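Local coordinates for protein probable UbiX-like flavin prenyltransferase (Escherichia coli, PDB 1SBZ) that binds FMN and probably prenylates the reduced flavin with dimethylallyl phosphate, making the prenyl-FMN cofactor for a phenolic acid decarboxylase, at residues 18-23 / 31-36; 38-43 / 49-54; 79-84 / 108-113; 118-123 / 167-172. One frame throughout, in Å; residues are numbered along the deposited sequence.

Contact 1: 18-23 / 31-36; sequences ALLQAL and THLVMS. With FMN (flavin mononucleotide), chain H.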
# COMPACT_ATOMS: atom_id res chain seq x y z
N ALA D 18 -26.99 -14.03 27.95
CA ALA D 18 -26.25 -13.92 29.20
C ALA D 18 -25.74 -12.49 29.46
O ALA D 18 -25.79 -12.01 30.59
CB ALA D 18 -25.11 -14.91 29.25
N LEU D 19 -25.26 -11.83 28.42
CA LEU D 19 -24.81 -10.44 28.54
C LEU D 19 -25.99 -9.52 28.88
O LEU D 19 -25.85 -8.62 29.72
CB LEU D 19 -24.08 -9.98 27.28
CG LEU D 19 -23.65 -8.51 27.18
CD1 LEU D 19 -22.21 -8.41 26.70
CD2 LEU D 19 -24.59 -7.74 26.27
N LEU D 20 -27.13 -9.76 28.24
CA LEU D 20 -28.35 -9.00 28.52
C LEU D 20 -28.86 -9.25 29.93
O LEU D 20 -29.35 -8.32 30.58
CB LEU D 20 -29.45 -9.32 27.50
CG LEU D 20 -29.39 -8.66 26.12
CD1 LEU D 20 -30.42 -9.31 25.21
CD2 LEU D 20 -29.63 -7.16 26.22
N GLN D 21 -28.76 -10.49 30.39
CA GLN D 21 -29.11 -10.84 31.77
C GLN D 21 -28.24 -10.09 32.78
O GLN D 21 -28.75 -9.50 33.73
CB GLN D 21 -28.99 -12.35 32.00
CG GLN D 21 -30.17 -13.16 31.48
CD GLN D 21 -29.86 -14.65 31.38
OE1 GLN D 21 -28.70 -15.06 31.44
NE2 GLN D 21 -30.90 -15.45 31.22
N ALA D 22 -26.92 -10.12 32.57
CA ALA D 22 -25.97 -9.44 33.44
C ALA D 22 -26.18 -7.92 33.46
O ALA D 22 -26.00 -7.28 34.50
CB ALA D 22 -24.53 -9.77 33.03
N LEU D 23 -26.55 -7.36 32.31
CA LEU D 23 -26.86 -5.94 32.19
C LEU D 23 -28.12 -5.56 32.96
O LEU D 23 -28.18 -4.48 33.57
CB LEU D 23 -26.97 -5.53 30.72
CG LEU D 23 -25.80 -4.87 29.99
CD1 LEU D 23 -24.43 -5.35 30.43
CD2 LEU D 23 -25.95 -5.04 28.48
N THR D 31 -30.42 -0.32 28.43
CA THR D 31 -30.03 -1.15 27.28
C THR D 31 -30.99 -0.97 26.12
O THR D 31 -32.21 -0.97 26.29
CB THR D 31 -29.92 -2.64 27.67
OG1 THR D 31 -31.15 -3.08 28.27
CG2 THR D 31 -28.90 -2.83 28.78
N HIS D 32 -30.42 -0.78 24.93
CA HIS D 32 -31.19 -0.71 23.71
C HIS D 32 -30.82 -1.90 22.83
O HIS D 32 -29.70 -1.97 22.30
CB HIS D 32 -30.96 0.61 22.98
CG HIS D 32 -31.41 1.81 23.75
ND1 HIS D 32 -32.52 2.55 23.38
CD2 HIS D 32 -30.91 2.40 24.86
CE1 HIS D 32 -32.68 3.55 24.24
NE2 HIS D 32 -31.72 3.48 25.15
N LEU D 33 -31.75 -2.84 22.69
CA LEU D 33 -31.50 -4.08 21.96
C LEU D 33 -31.99 -4.00 20.52
O LEU D 33 -33.05 -3.45 20.25
CB LEU D 33 -32.17 -5.26 22.68
CG LEU D 33 -32.26 -6.63 21.99
CD1 LEU D 33 -30.87 -7.22 21.74
CD2 LEU D 33 -33.10 -7.58 22.82
N VAL D 34 -31.19 -4.54 19.60
CA VAL D 34 -31.63 -4.77 18.23
C VAL D 34 -31.29 -6.20 17.84
O VAL D 34 -30.12 -6.55 17.71
CB VAL D 34 -30.97 -3.78 17.22
CG1 VAL D 34 -31.71 -3.82 15.89
CG2 VAL D 34 -30.97 -2.38 17.75
N MSE D 35 -32.32 -7.03 17.67
CA MSE D 35 -32.13 -8.41 17.22
C MSE D 35 -32.40 -8.49 15.71
O MSE D 35 -33.45 -8.06 15.25
CB MSE D 35 -33.08 -9.37 17.94
CG MSE D 35 -32.83 -9.54 19.42
SE MSE D 35 -34.23 -10.63 20.27
CE MSE D 35 -35.72 -9.36 20.08
N SER D 36 -31.44 -9.03 14.96
CA SER D 36 -31.62 -9.25 13.53
C SER D 36 -32.62 -10.38 13.31
O SER D 36 -32.92 -11.12 14.24
CB SER D 36 -30.29 -9.61 12.87
OG SER D 36 -29.88 -10.91 13.24
N1 FMN H . -22.75 -16.86 10.26
C2 FMN H . -21.50 -16.54 10.75
O2 FMN H . -20.90 -15.62 10.21
N3 FMN H . -20.96 -17.24 11.81
C4 FMN H . -21.69 -18.27 12.40
O4 FMN H . -21.32 -18.71 13.49
C4A FMN H . -22.96 -18.59 11.90
N5 FMN H . -23.72 -19.61 12.46
C5A FMN H . -24.98 -19.91 11.95
C6 FMN H . -25.75 -20.94 12.52
C7 FMN H . -27.02 -21.24 12.01
C7M FMN H . -27.94 -22.07 12.87
C8 FMN H . -27.53 -20.51 10.93
C8M FMN H . -28.98 -20.62 10.52
C9 FMN H . -26.76 -19.50 10.37
C9A FMN H . -25.49 -19.19 10.87
N10 FMN H . -24.74 -18.17 10.30
C10 FMN H . -23.48 -17.88 10.82
C1' FMN H . -25.16 -17.57 8.99
C2' FMN H . -25.81 -16.21 9.23
O2' FMN H . -26.91 -16.37 10.11
C3' FMN H . -26.24 -15.54 7.92
O3' FMN H . -25.08 -15.10 7.22
C4' FMN H . -27.21 -14.37 8.12
O4' FMN H . -27.45 -13.69 6.90
C5' FMN H . -26.71 -13.35 9.14
O5' FMN H . -27.54 -12.19 9.11
P FMN H . -27.48 -11.18 10.36
O1P FMN H . -28.13 -11.87 11.54
O2P FMN H . -28.22 -9.94 9.95
O3P FMN H . -26.03 -10.85 10.67
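The beta-alpha-beta unit of strand 2-7, helix 13-24 and strand 30-35 opens this Rossmann-like flavoprotein fold, and here L20 and L23 of its helix settle on T31 and L33 of its second strand. The contact is entirely apolar and buried. L20 sends CD1 down between the two methyls of L33, 4.0 Å from L33 CD2 and 4.1 Å from L33 CD1, with the two side chains crossing at about a right angle. The bond from CA to CB of L33 already points at the helix; with CG anti to the backbone N (chi1 169°), both methyls come within reach of L20 CD1. One turn further along the helix, L23 lays its flank over a single methyl: T31 CG2 lies 3.7 Å from L23 CD2 and 3.8 Å from L23 CB. T31 thus gives the helix its carbon branch. Past the end of the strand the chemistry changes. S36 occupies the N-cap of helix 37-46, and its OG donates to the flavin phosphate, 2.6 Å from FMN O1P, while accepting from the backbone N of A39. The phosphate therefore sits close to a helix N-terminus, whose dipole would probably help to stabilise its charge. Around the leucines the layers close up: V5 of strand 2-7 touches L20 and L23 from the sheet, V54 of helix 51-55 reaches both L20 and L33, and L170 of helix 158-170 packs against L23.

Contact 2: 38-43 / 49-54; sequences WAKTTI and YSARDV. With FMN (flavin mononucleotide), chain H.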
# COMPACT_ATOMS: atom_id res chain seq x y z
N TRP D 38 -32.09 -13.14 11.73
CA TRP D 38 -31.43 -14.42 11.97
C TRP D 38 -31.04 -14.67 13.43
O TRP D 38 -30.95 -15.82 13.84
CB TRP D 38 -30.28 -14.64 10.98
CG TRP D 38 -30.82 -14.94 9.62
CD1 TRP D 38 -30.88 -14.09 8.54
CD2 TRP D 38 -31.45 -16.16 9.19
NE1 TRP D 38 -31.48 -14.71 7.47
CE2 TRP D 38 -31.85 -15.98 7.85
CE3 TRP D 38 -31.71 -17.39 9.81
CZ2 TRP D 38 -32.48 -16.99 7.10
CZ3 TRP D 38 -32.35 -18.40 9.07
CH2 TRP D 38 -32.72 -18.19 7.73
N ALA D 39 -30.86 -13.60 14.20
CA ALA D 39 -30.63 -13.73 15.64
C ALA D 39 -31.84 -14.35 16.33
O ALA D 39 -31.70 -15.21 17.20
CB ALA D 39 -30.30 -12.40 16.26
N LYS D 40 -33.03 -13.92 15.92
CA LYS D 40 -34.29 -14.48 16.43
C LYS D 40 -34.37 -15.99 16.22
O LYS D 40 -34.73 -16.72 17.14
CB LYS D 40 -35.49 -13.77 15.81
CG LYS D 40 -35.57 -12.30 16.18
CD LYS D 40 -36.72 -11.60 15.46
CE LYS D 40 -36.84 -10.15 15.92
NZ LYS D 40 -35.99 -9.20 15.14
N THR D 41 -34.03 -16.44 15.02
CA THR D 41 -33.95 -17.85 14.68
C THR D 41 -32.93 -18.59 15.56
O THR D 41 -33.18 -19.70 16.04
CB THR D 41 -33.55 -18.00 13.20
OG1 THR D 41 -34.49 -17.32 12.35
CG2 THR D 41 -33.64 -19.45 12.75
N THR D 42 -31.78 -17.96 15.75
CA THR D 42 -30.67 -18.55 16.51
C THR D 42 -31.01 -18.62 18.01
O THR D 42 -30.71 -19.61 18.67
CB THR D 42 -29.36 -17.76 16.22
OG1 THR D 42 -28.86 -18.12 14.92
CG2 THR D 42 -28.23 -18.20 17.11
N ILE D 43 -31.66 -17.57 18.52
CA ILE D 43 -32.11 -17.53 19.92
C ILE D 43 -33.05 -18.69 20.20
O ILE D 43 -32.90 -19.41 21.18
CB ILE D 43 -32.79 -16.18 20.24
CG1 ILE D 43 -31.75 -15.07 20.37
CG2 ILE D 43 -33.62 -16.28 21.54
CD1 ILE D 43 -32.32 -13.67 20.15
N TYR D 49 -35.29 -19.65 25.46
CA TYR D 49 -36.03 -18.39 25.39
C TYR D 49 -36.55 -18.15 23.99
O TYR D 49 -35.98 -18.64 23.02
CB TYR D 49 -35.13 -17.22 25.81
CG TYR D 49 -34.49 -17.39 27.16
CD1 TYR D 49 -33.15 -17.77 27.28
CD2 TYR D 49 -35.22 -17.19 28.33
CE1 TYR D 49 -32.56 -17.93 28.53
CE2 TYR D 49 -34.64 -17.35 29.58
CZ TYR D 49 -33.31 -17.72 29.67
OH TYR D 49 -32.74 -17.88 30.92
N SER D 50 -37.65 -17.40 23.90
CA SER D 50 -38.12 -16.90 22.62
C SER D 50 -37.50 -15.52 22.40
O SER D 50 -36.85 -14.99 23.30
CB SER D 50 -39.65 -16.79 22.61
OG SER D 50 -40.06 -15.61 23.28
N ALA D 51 -37.72 -14.95 21.22
CA ALA D 51 -37.23 -13.61 20.92
C ALA D 51 -37.87 -12.57 21.85
O ALA D 51 -37.19 -11.64 22.30
CB ALA D 51 -37.49 -13.26 19.46
N ARG D 52 -39.15 -12.75 22.14
CA ARG D 52 -39.88 -11.85 23.04
C ARG D 52 -39.37 -11.92 24.48
O ARG D 52 -39.29 -10.89 25.15
CB ARG D 52 -41.39 -12.10 22.98
CG ARG D 52 -42.09 -11.34 21.87
CD ARG D 52 -42.49 -12.16 20.65
NE ARG D 52 -41.45 -13.06 20.14
CZ ARG D 52 -41.59 -14.37 19.95
NH1 ARG D 52 -42.75 -14.98 20.21
NH2 ARG D 52 -40.57 -15.08 19.49
N ASP D 53 -39.03 -13.12 24.94
CA ASP D 53 -38.35 -13.31 26.22
C ASP D 53 -37.07 -12.49 26.31
O ASP D 53 -36.79 -11.86 27.32
CB ASP D 53 -37.99 -14.78 26.43
CG ASP D 53 -39.17 -15.64 26.81
OD1 ASP D 53 -40.14 -15.12 27.39
OD2 ASP D 53 -39.20 -16.86 26.58
N VAL D 54 -36.29 -12.52 25.23
CA VAL D 54 -35.02 -11.78 25.17
C VAL D 54 -35.29 -10.27 25.08
O VAL D 54 -34.64 -9.49 25.76
CB VAL D 54 -34.14 -12.27 23.99
CG1 VAL D 54 -32.91 -11.37 23.81
CG2 VAL D 54 -33.70 -13.71 24.24
N1 FMN H . -22.75 -16.86 10.26
C2 FMN H . -21.50 -16.54 10.75
O2 FMN H . -20.90 -15.62 10.21
N3 FMN H . -20.96 -17.24 11.81
C4 FMN H . -21.69 -18.27 12.40
O4 FMN H . -21.32 -18.71 13.49
C4A FMN H . -22.96 -18.59 11.90
N5 FMN H . -23.72 -19.61 12.46
C5A FMN H . -24.98 -19.91 11.95
C6 FMN H . -25.75 -20.94 12.52
C7 FMN H . -27.02 -21.24 12.01
C7M FMN H . -27.94 -22.07 12.87
C8 FMN H . -27.53 -20.51 10.93
C8M FMN H . -28.98 -20.62 10.52
C9 FMN H . -26.76 -19.50 10.37
C9A FMN H . -25.49 -19.19 10.87
N10 FMN H . -24.74 -18.17 10.30
C10 FMN H . -23.48 -17.88 10.82
C1' FMN H . -25.16 -17.57 8.99
C2' FMN H . -25.81 -16.21 9.23
O2' FMN H . -26.91 -16.37 10.11
C3' FMN H . -26.24 -15.54 7.92
O3' FMN H . -25.08 -15.10 7.22
C4' FMN H . -27.21 -14.37 8.12
O4' FMN H . -27.45 -13.69 6.90
C5' FMN H . -26.71 -13.35 9.14
O5' FMN H . -27.54 -12.19 9.11
P FMN H . -27.48 -11.18 10.36
O1P FMN H . -28.13 -11.87 11.54
O2P FMN H . -28.22 -9.94 9.95
O3P FMN H . -26.03 -10.85 10.67
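Y49 meets I43 through its backbone: the carbonyl O of Y49 lies 3.7 Å from I43 CG2, while the phenol ring leads off toward V17 and Q21 of helix 13-24. S50 follows, with its own carbonyl O 3.9 Å from the same I43 methyl. Its side chain turns away and starts the next helix as one half of a capping box: D53 N donates to S50 OG over 3.2 Å, and S50 N donates to D53 OD2 at a nearly straight 175°, on the anti side of the carboxylate and 31° out of its plane. This box begins the short helix 51-55, which comes just after helix 37-46 in the flavoprotein fold and packs beside it. A51 makes the nearest backbone approach, and its CB rests against the aliphatic stem of K40, 3.9 Å from K40 CG. The lysine continues past that methyl and bends at its last torsion (chi4 87°), where NZ donates to the carbonyl O of M35. R52 leaves the backbone away from helix 37-46 but folds back, one guanidinium face over S50 OG, and salt-bridges E44. V54 completes the segment by meeting I43 tip to tip, V54 CG2 to I43 CG2 at 3.7 Å. At the other end of helix 37-46, W38 lines the flavin pocket, its CD1 3.7 Å from FMN C4' of the ribityl chain, and packs on A65 of a neighbouring subunit.

Contact 3: 79-84 / 108-113; sequences DGMIVI and DVVLKE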
# COMPACT_ATOMS: atom_id res chain seq x y z
N ASP D 79 -23.33 5.44 25.28
CA ASP D 79 -21.94 5.23 25.67
C ASP D 79 -21.26 4.20 24.78
O ASP D 79 -20.06 3.97 24.92
CB ASP D 79 -21.86 4.82 27.14
CG ASP D 79 -22.34 5.91 28.05
OD1 ASP D 79 -21.49 6.65 28.60
OD2 ASP D 79 -23.55 6.14 28.25
N GLY D 80 -22.01 3.60 23.87
CA GLY D 80 -21.43 2.64 22.93
C GLY D 80 -22.37 1.52 22.56
O GLY D 80 -23.57 1.59 22.82
N MSE D 81 -21.80 0.48 21.96
CA MSE D 81 -22.56 -0.61 21.37
C MSE D 81 -21.77 -1.91 21.43
O MSE D 81 -20.55 -1.91 21.26
CB MSE D 81 -22.90 -0.28 19.91
CG MSE D 81 -23.64 -1.37 19.13
SE MSE D 81 -24.32 -0.71 17.43
CE MSE D 81 -25.27 -2.27 16.85
N ILE D 82 -22.46 -3.01 21.71
CA ILE D 82 -21.89 -4.36 21.64
C ILE D 82 -22.71 -5.16 20.64
O ILE D 82 -23.93 -5.15 20.68
CB ILE D 82 -21.94 -5.06 23.03
CG1 ILE D 82 -21.28 -4.20 24.10
CG2 ILE D 82 -21.26 -6.44 22.97
CD1 ILE D 82 -21.61 -4.58 25.53
N VAL D 83 -22.04 -5.86 19.73
CA VAL D 83 -22.73 -6.80 18.86
C VAL D 83 -22.30 -8.20 19.26
O VAL D 83 -21.12 -8.55 19.13
CB VAL D 83 -22.44 -6.54 17.36
CG1 VAL D 83 -23.32 -7.43 16.48
CG2 VAL D 83 -22.65 -5.05 17.01
N ILE D 84 -23.26 -8.99 19.76
CA ILE D 84 -22.96 -10.27 20.41
C ILE D 84 -24.04 -11.36 20.21
O ILE D 84 -25.17 -11.19 20.67
CB ILE D 84 -22.67 -10.04 21.93
CG1 ILE D 84 -22.30 -11.35 22.63
CG2 ILE D 84 -23.85 -9.29 22.61
CD1 ILE D 84 -21.83 -11.16 24.07
N ASP D 108 -22.68 2.27 12.44
CA ASP D 108 -22.12 3.37 11.65
C ASP D 108 -22.18 4.70 12.42
O ASP D 108 -21.20 5.46 12.44
CB ASP D 108 -22.86 3.48 10.32
CG ASP D 108 -22.06 4.22 9.27
OD1 ASP D 108 -20.92 3.79 8.95
OD2 ASP D 108 -22.50 5.24 8.70
N VAL D 109 -23.32 4.96 13.06
CA VAL D 109 -23.53 6.14 13.91
C VAL D 109 -22.61 6.14 15.14
O VAL D 109 -21.96 7.14 15.43
CB VAL D 109 -25.03 6.25 14.34
CG1 VAL D 109 -25.21 7.18 15.53
CG2 VAL D 109 -25.88 6.74 13.17
N VAL D 110 -22.55 5.03 15.85
CA VAL D 110 -21.60 4.90 16.95
C VAL D 110 -20.17 5.31 16.52
O VAL D 110 -19.51 6.11 17.19
CB VAL D 110 -21.65 3.48 17.59
CG1 VAL D 110 -20.36 3.14 18.32
CG2 VAL D 110 -22.85 3.37 18.54
N LEU D 111 -19.73 4.79 15.37
CA LEU D 111 -18.39 5.12 14.87
C LEU D 111 -18.22 6.60 14.49
O LEU D 111 -17.20 7.20 14.81
CB LEU D 111 -17.99 4.19 13.71
CG LEU D 111 -17.76 2.70 14.06
CD1 LEU D 111 -17.51 1.86 12.81
CD2 LEU D 111 -16.61 2.51 15.02
N LYS D 112 -19.22 7.19 13.83
CA LYS D 112 -19.10 8.61 13.45
C LYS D 112 -19.11 9.54 14.67
O LYS D 112 -18.53 10.61 14.63
CB LYS D 112 -20.15 9.02 12.42
CG LYS D 112 -21.53 9.32 12.97
CD LYS D 112 -22.46 9.80 11.87
CE LYS D 112 -23.88 10.06 12.39
NZ LYS D 112 -23.98 11.35 13.10
N GLU D 113 -19.76 9.11 15.75
CA GLU D 113 -19.85 9.93 16.97
C GLU D 113 -18.66 9.74 17.89
O GLU D 113 -18.56 10.42 18.91
CB GLU D 113 -21.15 9.65 17.74
CG GLU D 113 -22.44 10.03 17.01
CD GLU D 113 -22.53 11.50 16.64
OE1 GLU D 113 -22.04 12.37 17.40
OE2 GLU D 113 -23.12 11.79 15.57
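M81, a selenomethionine on strand 80-86, meets V110 of helix 102-112, part of the helical layer that covers one side of the parallel sheet in this alpha/beta flavoprotein fold. Its CB makes the contact, 3.9 Å from V110 CG2. From there the side chain leaves the valine: CG stands anti to the backbone N (chi1 177°), and the chain stays extended through SE to CE. It runs back along the helix, and the side chain as a whole packs on V103, A106 and A107, one to two turns before V110, and on L117 of the adjoining strand 116-121. G80, just before it, has only backbone to offer, its carbonyl C lying 4.5 Å from V110 CG2. One valine methyl thus spans both residues, and V110 also touches L117, so the helix bears on two adjacent strands. The far side of the helix faces other subunits of the dodecamer: D108 OD2 accepts from H130 of one neighbouring subunit, and E113 OE1 forms a salt bridge with R168 of another. There K112 NZ and E113 OE2 also pair at 2.7 Å, the ammonium lying nearly in line with the carboxylate C-O bond.

Contact 4: 118-123 / 167-172; sequences VLVPRE and ARVLDQ. With FMN (flavin mononucleotide), chain H.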
# COMPACT_ATOMS: atom_id res chain seq x y z
N VAL D 118 -17.90 -2.51 20.32
CA VAL D 118 -17.31 -3.78 20.73
C VAL D 118 -18.00 -4.91 19.96
O VAL D 118 -19.20 -5.11 20.08
CB VAL D 118 -17.43 -4.03 22.26
CG1 VAL D 118 -16.87 -5.40 22.64
CG2 VAL D 118 -16.74 -2.93 23.04
N LEU D 119 -17.23 -5.64 19.17
CA LEU D 119 -17.78 -6.74 18.39
C LEU D 119 -17.39 -8.07 19.00
O LEU D 119 -16.28 -8.21 19.51
CB LEU D 119 -17.26 -6.67 16.95
CG LEU D 119 -18.03 -5.94 15.84
CD1 LEU D 119 -19.07 -4.92 16.32
CD2 LEU D 119 -17.05 -5.33 14.82
N VAL D 120 -18.29 -9.04 18.95
CA VAL D 120 -18.01 -10.39 19.43
C VAL D 120 -18.11 -11.30 18.20
O VAL D 120 -19.11 -11.99 18.00
CB VAL D 120 -19.00 -10.80 20.58
CG1 VAL D 120 -18.77 -12.24 21.03
CG2 VAL D 120 -18.87 -9.84 21.78
N PRO D 121 -17.09 -11.27 17.34
CA PRO D 121 -17.15 -11.98 16.07
C PRO D 121 -17.07 -13.47 16.30
O PRO D 121 -16.23 -13.92 17.08
CB PRO D 121 -15.90 -11.48 15.34
CG PRO D 121 -14.93 -11.19 16.43
CD PRO D 121 -15.78 -10.61 17.53
N ARG D 122 -17.94 -14.24 15.64
CA ARG D 122 -17.93 -15.69 15.77
C ARG D 122 -18.09 -16.38 14.41
O ARG D 122 -19.10 -16.23 13.73
CB ARG D 122 -18.99 -16.19 16.77
CG ARG D 122 -18.82 -17.64 17.23
CD ARG D 122 -19.39 -18.68 16.23
NE ARG D 122 -18.84 -20.02 16.43
CZ ARG D 122 -18.71 -20.92 15.47
NH1 ARG D 122 -19.09 -20.64 14.23
NH2 ARG D 122 -18.19 -22.12 15.76
N GLU D 123 -17.04 -17.12 14.05
CA GLU D 123 -16.98 -17.93 12.85
C GLU D 123 -15.72 -18.79 12.95
O GLU D 123 -14.73 -18.37 13.54
CB GLU D 123 -16.93 -17.06 11.59
CG GLU D 123 -17.03 -17.82 10.27
CD GLU D 123 -18.17 -18.84 10.24
OE1 GLU D 123 -18.09 -19.88 10.92
OE2 GLU D 123 -19.15 -18.60 9.51
N ALA D 167 -18.08 -11.60 30.94
CA ALA D 167 -17.27 -10.76 31.84
C ALA D 167 -16.17 -9.99 31.11
O ALA D 167 -15.95 -8.81 31.39
CB ALA D 167 -16.66 -11.61 32.96
N ARG D 168 -15.50 -10.66 30.18
CA ARG D 168 -14.39 -10.07 29.44
C ARG D 168 -14.85 -9.08 28.38
O ARG D 168 -14.12 -8.14 28.03
CB ARG D 168 -13.51 -11.17 28.83
CG ARG D 168 -12.92 -12.17 29.84
CD ARG D 168 -11.46 -11.91 30.28
NE ARG D 168 -11.18 -10.49 30.39
CZ ARG D 168 -10.25 -9.83 29.71
NH1 ARG D 168 -9.42 -10.46 28.88
NH2 ARG D 168 -10.12 -8.53 29.89
N VAL D 169 -16.07 -9.28 27.86
CA VAL D 169 -16.73 -8.30 27.00
C VAL D 169 -17.08 -7.04 27.82
O VAL D 169 -16.75 -5.93 27.40
CB VAL D 169 -17.98 -8.88 26.29
CG1 VAL D 169 -18.71 -7.80 25.48
CG2 VAL D 169 -17.60 -10.03 25.37
N LEU D 170 -17.71 -7.24 28.98
CA LEU D 170 -18.07 -6.15 29.89
C LEU D 170 -16.89 -5.30 30.36
O LEU D 170 -17.03 -4.08 30.53
CB LEU D 170 -18.81 -6.70 31.11
CG LEU D 170 -20.35 -6.71 31.14
CD1 LEU D 170 -20.98 -6.66 29.75
CD2 LEU D 170 -20.83 -7.93 31.92
N ASP D 171 -15.73 -5.93 30.57
CA ASP D 171 -14.48 -5.23 30.88
C ASP D 171 -14.23 -4.04 29.94
O ASP D 171 -13.65 -3.04 30.34
CB ASP D 171 -13.29 -6.18 30.81
CG ASP D 171 -13.11 -7.00 32.08
OD1 ASP D 171 -13.80 -6.72 33.09
OD2 ASP D 171 -12.30 -7.95 32.16
N GLN D 172 -14.69 -4.18 28.69
CA GLN D 172 -14.54 -3.13 27.68
C GLN D 172 -15.25 -1.83 28.04
O GLN D 172 -14.89 -0.76 27.54
CB GLN D 172 -15.01 -3.64 26.31
CG GLN D 172 -14.09 -4.67 25.69
CD GLN D 172 -12.74 -4.09 25.34
OE1 GLN D 172 -12.66 -2.97 24.81
NE2 GLN D 172 -11.68 -4.83 25.63
N1 FMN H . -22.75 -16.86 10.26
C2 FMN H . -21.50 -16.54 10.75
O2 FMN H . -20.90 -15.62 10.21
N3 FMN H . -20.96 -17.24 11.81
C4 FMN H . -21.69 -18.27 12.40
O4 FMN H . -21.32 -18.71 13.49
C4A FMN H . -22.96 -18.59 11.90
N5 FMN H . -23.72 -19.61 12.46
C5A FMN H . -24.98 -19.91 11.95
C6 FMN H . -25.75 -20.94 12.52
C7 FMN H . -27.02 -21.24 12.01
C7M FMN H . -27.94 -22.07 12.87
C8 FMN H . -27.53 -20.51 10.93
C8M FMN H . -28.98 -20.62 10.52
C9 FMN H . -26.76 -19.50 10.37
C9A FMN H . -25.49 -19.19 10.87
N10 FMN H . -24.74 -18.17 10.30
C10 FMN H . -23.48 -17.88 10.82
C1' FMN H . -25.16 -17.57 8.99
C2' FMN H . -25.81 -16.21 9.23
O2' FMN H . -26.91 -16.37 10.11
C3' FMN H . -26.24 -15.54 7.92
O3' FMN H . -25.08 -15.10 7.22
C4' FMN H . -27.21 -14.37 8.12
O4' FMN H . -27.45 -13.69 6.90
C5' FMN H . -26.71 -13.35 9.14
O5' FMN H . -27.54 -12.19 9.11
P FMN H . -27.48 -11.18 10.36
O1P FMN H . -28.13 -11.87 11.54
O2P FMN H . -28.22 -9.94 9.95
O3P FMN H . -26.03 -10.85 10.67
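V169 fits against V118 and V120, the two valines that strand 116-121 turns toward helix 158-170. The closer match is V120 CG2 with V169 CG2, at 3.8 Å and with the side chains about perpendicular; V118 CG1 and V169 CG1 are a little wider apart at 4.1 Å. V120 and V169 share a rotamer, CG1 anti to the backbone N, and it is the other methyl, CG2, that each brings to their meeting. This buried side is tight and wholly apolar. The looser end belongs to Q172, which is partly exposed and covers V118 with aliphatic carbon alone, its CB 3.8 Å from V118 CG2. D171 beside it is also partly exposed, whereas R168 is buried at a subunit interface. R168 grips D171 side-on, its NE and NH2 both reaching the single oxygen OD2, which lies in the guanidinium plane and also pairs with R182. R168 NH2 has a second carboxylate in E113 of a neighbouring subunit. At the opposite end of the strand the chain runs into the flavin. R122 O accepts from FMN N3 over 2.9 Å, and R122 NH1 donates to FMN O4 at 3.0 Å, with O4 at the edge of the guanidinium. R122 NH2 and NE donate to the carbonyls of M148 and P149, respectively, of a neighbouring subunit. Hydrophobic residues beneath a helix, with cofactor ligands just past the strand's C-terminal end, are typical of Rossmann-like nucleotide-binding sheets.

How the contacts relate
Contacts 1, 3 and 4 each set a helix on the same parallel sheet, mainly through buried apolar side chains: leucines and a threonine in contact 1, a selenomethionine and a valine in contact 3, valines and a glutamine stem in contact 4. Contact 2 instead packs two helices at a partly exposed edge. Contacts 3 and 4 share neighbouring strands, with M81 O accepting from V118 N at 2.9 Å. L19 ties contact 1 to both, touching I82, I84, V169 and L170, and K40 links contacts 1 and 2. The flavin joins contacts 1, 2 and 4 through phosphate, ribityl and ring respectively; contacts 3 and 4 also carry charged interface residues, E113 of one subunit pairing with R168 of another.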